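PDB 3NQK: uncharacterized protein from Bacteroides ovatus, which is of unknown function but pairs a DUF4973 domain of the E-set clan with a BT_3044-like C-terminal domain. Local coordinates for residues 164-170 with 183-189; 202-206 with 275-279. All blocks are in the same frame, centred on the assembly; numbering follows the deposited sequence.

In the fold
Both interactions reach the large antiparallel sheet of the BT_3044-like C-terminal region, and their centres lie about 12 Å apart. Interaction 1 is partly buried. It joins neighbouring strands through backbone hydrogen bonds and one water, and many of its residues are exposed. Interaction 2 is wholly buried. There a beta turn after strand 198-202 packs on strand 264-279, through an aromatic face and one hydrogen bond to a tyrosine hydroxyl. Strand 292-307 lies beside both. Arg189 of interaction 1 links the two, since its NH2 and NH1 probably donate to the carbonyl oxygens of Tyr202 and Ile206 at the ends of segment 202-206.

Interaction 1 (164-170 with 183-189); sequences YTASSMK and ARTTDKR
Arg189 and Tyr164 form an antiparallel hydrogen-bonded pair between strands 162-165 and 188-193 of the C-terminal sheet. Tyr164 N donates to Arg189 O at 2.9 Å, and Arg189 N returns a bond to Tyr164 O at 3.0 Å. The next pair, Thr165 with Lys188, is non-hydrogen-bonded. Ala166 N then reaches Asp187 O at 2.9 Å, from well above the carbonyl plane. Here segment 164-170 leaves the pairing in a type I beta turn from Ala166 to Met169. Arg189 has the largest share of the buried surface. Its aliphatic CG lies 3.9 Å from Ala166 CB and also meets CE of Met169, a selenomethionine whose side chain crosses it at about a right angle. Bends at chi2 (-64°) and chi3 (-72°) turn the guanidinium away from this apolar patch to the carbonyl oxygens of Tyr202 and Ile206. Lys170 lays CB and CD against the methyl of Ala183, with CB 3.9 Å from Ala183 CB. Thr185 sets CG2 against Met169 O. One water bridges the turn and the loop at Thr186. It accepts from Thr186 N at 2.9 Å and lies within donating distance of Ala166 O (2.8 Å) and Met169 O (2.7 Å).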
loop_
_atom_site.group_PDB
_atom_site.type_symbol
_atom_site.label_atom_id
_atom_site.label_comp_id
_atom_site.label_asym_id
_atom_site.label_seq_id
_atom_site.Cartn_x
_atom_site.Cartn_y
_atom_site.Cartn_z
ATOM N N TYR A 164 -24.326 5.577 -0.538
ATOM C CA TYR A 164 -24.723 6.526 -1.576
ATOM C C TYR A 164 -25.434 7.741 -0.970
ATOM O O TYR A 164 -26.340 7.590 -0.122
ATOM C CB TYR A 164 -25.673 5.853 -2.573
ATOM C CG TYR A 164 -24.999 4.970 -3.616
ATOM C CD1 TYR A 164 -24.499 3.728 -3.286
ATOM C CD2 TYR A 164 -24.949 5.357 -4.946
ATOM C CE1 TYR A 164 -23.918 2.907 -4.252
ATOM C CE2 TYR A 164 -24.388 4.540 -5.914
ATOM C CZ TYR A 164 -23.871 3.326 -5.564
ATOM O OH TYR A 164 -23.310 2.516 -6.538
ATOM N N THR A 165 -25.036 8.939 -1.395
ATOM C CA THR A 165 -25.779 10.140 -1.050
ATOM C C THR A 165 -27.130 10.038 -1.723
ATOM O O THR A 165 -27.200 9.737 -2.903
ATOM C CB THR A 165 -25.084 11.371 -1.534
ATOM O OG1 THR A 165 -23.828 11.512 -0.842
ATOM C CG2 THR A 165 -25.964 12.611 -1.292
ATOM N N ALA A 166 -28.210 10.258 -0.970
ATOM C CA ALA A 166 -29.577 10.015 -1.504
ATOM C C ALA A 166 -30.481 11.209 -1.419
ATOM O O ALA A 166 -31.706 11.057 -1.455
ATOM C CB ALA A 166 -30.218 8.836 -0.792
ATOM N N SER A 167 -29.895 12.407 -1.392
ATOM C CA SER A 167 -30.674 13.639 -1.236
ATOM C C SER A 167 -31.532 13.962 -2.448
ATOM O O SER A 167 -32.470 14.745 -2.341
ATOM C CB SER A 167 -29.755 14.832 -0.912
ATOM O OG SER A 167 -28.697 14.948 -1.843
ATOM N N SER A 168 -31.208 13.375 -3.605
ATOM C CA SER A 168 -31.988 13.634 -4.833
ATOM C C SER A 168 -32.982 12.529 -5.131
ATOM O O SER A 168 -33.588 12.513 -6.205
ATOM C CB SER A 168 -31.064 13.824 -6.038
ATOM O OG SER A 168 -30.485 15.106 -6.032
HETATM N N MSE A 169 -33.126 11.580 -4.205
HETATM C CA MSE A 169 -34.085 10.483 -4.385
HETATM C C MSE A 169 -35.365 10.833 -3.680
HETATM O O MSE A 169 -35.387 10.995 -2.451
HETATM C CB MSE A 169 -33.538 9.165 -3.830
HETATM C CG MSE A 169 -34.480 7.990 -4.059
HETATM SE SE MSE A 169 -33.913 6.384 -3.216
HETATM C CE MSE A 169 -34.279 6.926 -1.384
ATOM N N LYS A 170 -36.431 10.962 -4.443
ATOM C CA LYS A 170 -37.721 11.325 -3.887
ATOM C C LYS A 170 -38.634 10.118 -3.788
ATOM O O LYS A 170 -38.678 9.269 -4.699
ATOM C CB LYS A 170 -38.373 12.407 -4.732
ATOM C CG LYS A 170 -37.670 13.785 -4.660
ATOM C CD LYS A 170 -38.518 14.849 -5.319
ATOM C CE LYS A 170 -38.016 16.241 -5.027
ATOM N NZ LYS A 170 -39.080 17.258 -5.322
ATOM N N ALA A 183 -43.188 14.728 -1.358
ATOM C CA ALA A 183 -42.259 13.616 -1.376
ATOM C C ALA A 183 -41.388 13.641 -0.158
ATOM O O ALA A 183 -41.084 14.711 0.387
ATOM C CB ALA A 183 -41.405 13.663 -2.624
ATOM N N ARG A 184 -40.986 12.450 0.274
ATOM C CA ARG A 184 -40.086 12.288 1.387
ATOM C C ARG A 184 -38.690 11.960 0.864
ATOM O O ARG A 184 -38.538 11.446 -0.258
ATOM C CB ARG A 184 -40.579 11.170 2.288
ATOM C CG ARG A 184 -41.625 11.615 3.340
ATOM C CD ARG A 184 -42.456 10.428 3.891
ATOM N NE ARG A 184 -41.756 9.148 3.780
ATOM C CZ ARG A 184 -42.317 7.964 4.006
ATOM N NH1 ARG A 184 -43.579 7.888 4.431
ATOM N NH2 ARG A 184 -41.612 6.851 3.827
ATOM N N THR A 185 -37.669 12.279 1.662
ATOM C CA THR A 185 -36.281 11.982 1.297
ATOM C C THR A 185 -35.471 11.666 2.531
ATOM O O THR A 185 -35.850 12.027 3.650
ATOM C CB THR A 185 -35.605 13.177 0.590
ATOM O OG1 THR A 185 -35.440 14.254 1.513
ATOM C CG2 THR A 185 -36.420 13.646 -0.551
ATOM N N THR A 186 -34.361 10.972 2.331
ATOM C CA THR A 186 -33.379 10.748 3.394
ATOM C C THR A 186 -32.011 11.121 2.848
ATOM O O THR A 186 -31.857 11.329 1.663
ATOM C CB THR A 186 -33.365 9.298 3.875
ATOM O OG1 THR A 186 -32.604 9.206 5.082
ATOM C CG2 THR A 186 -32.765 8.386 2.824
ATOM N N ASP A 187 -31.023 11.209 3.703
ATOM C CA ASP A 187 -29.740 11.723 3.265
ATOM C C ASP A 187 -28.810 10.661 2.630
ATOM O O ASP A 187 -27.956 11.002 1.850
ATOM C CB ASP A 187 -29.030 12.496 4.409
ATOM C CG ASP A 187 -28.867 11.674 5.663
ATOM O OD1 ASP A 187 -29.113 10.442 5.615
ATOM O OD2 ASP A 187 -28.508 12.271 6.717
ATOM N N LYS A 188 -29.031 9.380 2.919
ATOM C CA LYS A 188 -28.149 8.328 2.382
ATOM C C LYS A 188 -28.805 6.936 2.364
ATOM O O LYS A 188 -29.701 6.655 3.152
ATOM C CB LYS A 188 -26.873 8.252 3.213
ATOM C CG LYS A 188 -27.099 7.648 4.613
ATOM C CD LYS A 188 -25.871 7.803 5.518
ATOM C CE LYS A 188 -26.158 7.311 6.951
ATOM N NZ LYS A 188 -24.989 7.558 7.846
ATOM N N ARG A 189 -28.299 6.061 1.490
ATOM C CA ARG A 189 -28.737 4.672 1.422
ATOM C C ARG A 189 -27.528 3.796 1.176
ATOM O O ARG A 189 -26.614 4.180 0.435
ATOM C CB ARG A 189 -29.746 4.465 0.286
ATOM C CG ARG A 189 -31.071 5.229 0.430
ATOM C CD ARG A 189 -31.866 4.767 1.650
ATOM N NE ARG A 189 -32.453 3.438 1.462
ATOM C CZ ARG A 189 -33.196 2.817 2.371
ATOM N NH1 ARG A 189 -33.420 3.376 3.546
ATOM N NH2 ARG A 189 -33.707 1.632 2.108
HETATM O O HOH W 1 -34.023 10.006 -0.359
#

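Interaction 2 (202-206 with 275-279)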
loop_
_atom_site.group_PDB
_atom_site.type_symbol
_atom_site.label_atom_id
_atom_site.label_comp_id
_atom_site.label_asym_id
_atom_site.label_seq_id
_atom_site.Cartn_x
_atom_site.Cartn_y
_atom_site.Cartn_z
ATOM N N TYR A 202 -32.051 -1.563 -0.188
ATOM C CA TYR A 202 -33.389 -1.812 0.274
ATOM C C TYR A 202 -34.328 -0.750 -0.345
ATOM O O TYR A 202 -34.001 0.429 -0.402
ATOM C CB TYR A 202 -33.453 -1.793 1.799
ATOM C CG TYR A 202 -32.702 -2.934 2.441
ATOM C CD1 TYR A 202 -33.193 -4.226 2.382
ATOM C CD2 TYR A 202 -31.499 -2.719 3.107
ATOM C CE1 TYR A 202 -32.489 -5.306 2.957
ATOM C CE2 TYR A 202 -30.787 -3.785 3.687
ATOM C CZ TYR A 202 -31.289 -5.074 3.602
ATOM O OH TYR A 202 -30.612 -6.126 4.190
ATOM N N ALA A 203 -35.458 -1.203 -0.851
ATOM C CA ALA A 203 -36.406 -0.346 -1.534
ATOM C C ALA A 203 -36.735 0.949 -0.772
ATOM O O ALA A 203 -36.960 0.943 0.456
ATOM C CB ALA A 203 -37.701 -1.123 -1.796
ATOM N N GLY A 204 -36.804 2.042 -1.517
ATOM C CA GLY A 204 -37.290 3.301 -0.993
ATOM C C GLY A 204 -36.633 3.716 0.284
ATOM O O GLY A 204 -35.415 3.791 0.360
ATOM N N LEU A 205 -37.450 3.982 1.299
ATOM C CA LEU A 205 -36.953 4.455 2.591
ATOM C C LEU A 205 -37.072 3.380 3.673
ATOM O O LEU A 205 -36.948 3.671 4.856
ATOM C CB LEU A 205 -37.700 5.723 3.015
ATOM C CG LEU A 205 -37.453 6.969 2.142
ATOM C CD1 LEU A 205 -38.221 8.168 2.692
ATOM C CD2 LEU A 205 -35.979 7.289 2.072
ATOM N N ILE A 206 -37.249 2.132 3.253
ATOM C CA ILE A 206 -37.317 1.010 4.185
ATOM C C ILE A 206 -36.133 1.051 5.155
ATOM O O ILE A 206 -34.970 1.242 4.740
ATOM C CB ILE A 206 -37.309 -0.334 3.432
ATOM C CG1 ILE A 206 -38.659 -0.570 2.744
ATOM C CG2 ILE A 206 -36.982 -1.486 4.368
ATOM C CD1 ILE A 206 -39.810 -0.693 3.672
ATOM N N TYR A 275 -38.944 3.690 -9.847
ATOM C CA TYR A 275 -39.706 2.439 -9.665
ATOM C C TYR A 275 -40.850 2.571 -8.685
ATOM O O TYR A 275 -40.946 3.542 -7.946
ATOM C CB TYR A 275 -38.777 1.303 -9.211
ATOM C CG TYR A 275 -38.075 1.532 -7.866
ATOM C CD1 TYR A 275 -38.720 1.287 -6.666
ATOM C CD2 TYR A 275 -36.747 1.914 -7.819
ATOM C CE1 TYR A 275 -38.055 1.475 -5.433
ATOM C CE2 TYR A 275 -36.085 2.102 -6.621
ATOM C CZ TYR A 275 -36.733 1.877 -5.429
ATOM O OH TYR A 275 -36.035 2.065 -4.229
ATOM N N ASP A 276 -41.717 1.574 -8.689
ATOM C CA ASP A 276 -42.783 1.476 -7.714
ATOM C C ASP A 276 -42.516 0.296 -6.833
ATOM O O ASP A 276 -41.929 -0.692 -7.285
ATOM C CB ASP A 276 -44.135 1.241 -8.406
ATOM C CG ASP A 276 -44.707 2.489 -9.035
ATOM O OD1 ASP A 276 -44.376 3.606 -8.576
ATOM O OD2 ASP A 276 -45.542 2.342 -9.965
ATOM N N PHE A 277 -42.989 0.370 -5.585
ATOM C CA PHE A 277 -43.040 -0.796 -4.700
ATOM C C PHE A 277 -44.007 -0.552 -3.573
ATOM O O PHE A 277 -44.516 0.547 -3.410
ATOM C CB PHE A 277 -41.671 -1.123 -4.148
ATOM C CG PHE A 277 -41.299 -0.339 -2.939
ATOM C CD1 PHE A 277 -40.838 0.961 -3.055
ATOM C CD2 PHE A 277 -41.330 -0.925 -1.683
ATOM C CE1 PHE A 277 -40.458 1.689 -1.924
ATOM C CE2 PHE A 277 -40.962 -0.199 -0.544
ATOM C CZ PHE A 277 -40.526 1.103 -0.670
ATOM N N GLN A 278 -44.279 -1.592 -2.806
ATOM C CA GLN A 278 -45.223 -1.511 -1.687
ATOM C C GLN A 278 -44.554 -1.940 -0.424
ATOM O O GLN A 278 -43.769 -2.895 -0.430
ATOM C CB GLN A 278 -46.414 -2.436 -1.927
ATOM C CG GLN A 278 -47.184 -2.124 -3.159
ATOM C CD GLN A 278 -48.468 -2.924 -3.268
ATOM O OE1 GLN A 278 -48.626 -3.992 -2.635
ATOM N NE2 GLN A 278 -49.392 -2.424 -4.064
ATOM N N ASP A 279 -44.902 -1.271 0.680
ATOM C CA ASP A 279 -44.429 -1.650 2.004
ATOM C C ASP A 279 -45.574 -2.332 2.668
ATOM O O ASP A 279 -46.630 -1.745 2.844
ATOM C CB ASP A 279 -43.984 -0.410 2.805
ATOM C CG ASP A 279 -43.635 -0.731 4.268
ATOM O OD1 ASP A 279 -43.995 -1.819 4.748
ATOM O OD2 ASP A 279 -43.053 0.144 4.947
#
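Phe277 and Tyr275 both carry CG between the backbone N and the carbonyl carbon, with chi1 84° and 62°. These torsions set the two rings from strand 264-279 against the type II' beta turn from Ala203 to Ile206. The turn follows strand 198-202 of the same antiparallel sheet and is closed by a bond from Ile206 N to Ala203 O. Ala203 CB stands over the centre of one face of the Phe277 ring, 3.5 Å from its centroid, in a CH-pi contact. Gly204 CA approaches CE1 of this ring at 3.7 Å. The positive phi of Gly204 suits glycine. Ile206 brings CG1 to within 4.0 Å of Phe277 CE2, while its CD1 lies 3.6 Å from Asp279 OD2. Asp279 OD1 is held by Thr281 N. Replacing Phe277 with alanine would probably leave Ala203 CB and Ile206 CG1 without their apolar partner and open a gap between turn and strand. Ile220 of strand 219-224 touches both Ala203 and Tyr275. The polar tie is nearly straight: Gly204 N lies in the plane of the Tyr275 ring and donates to its OH at 2.8 Å, with an angle of 175° at the hydrogen.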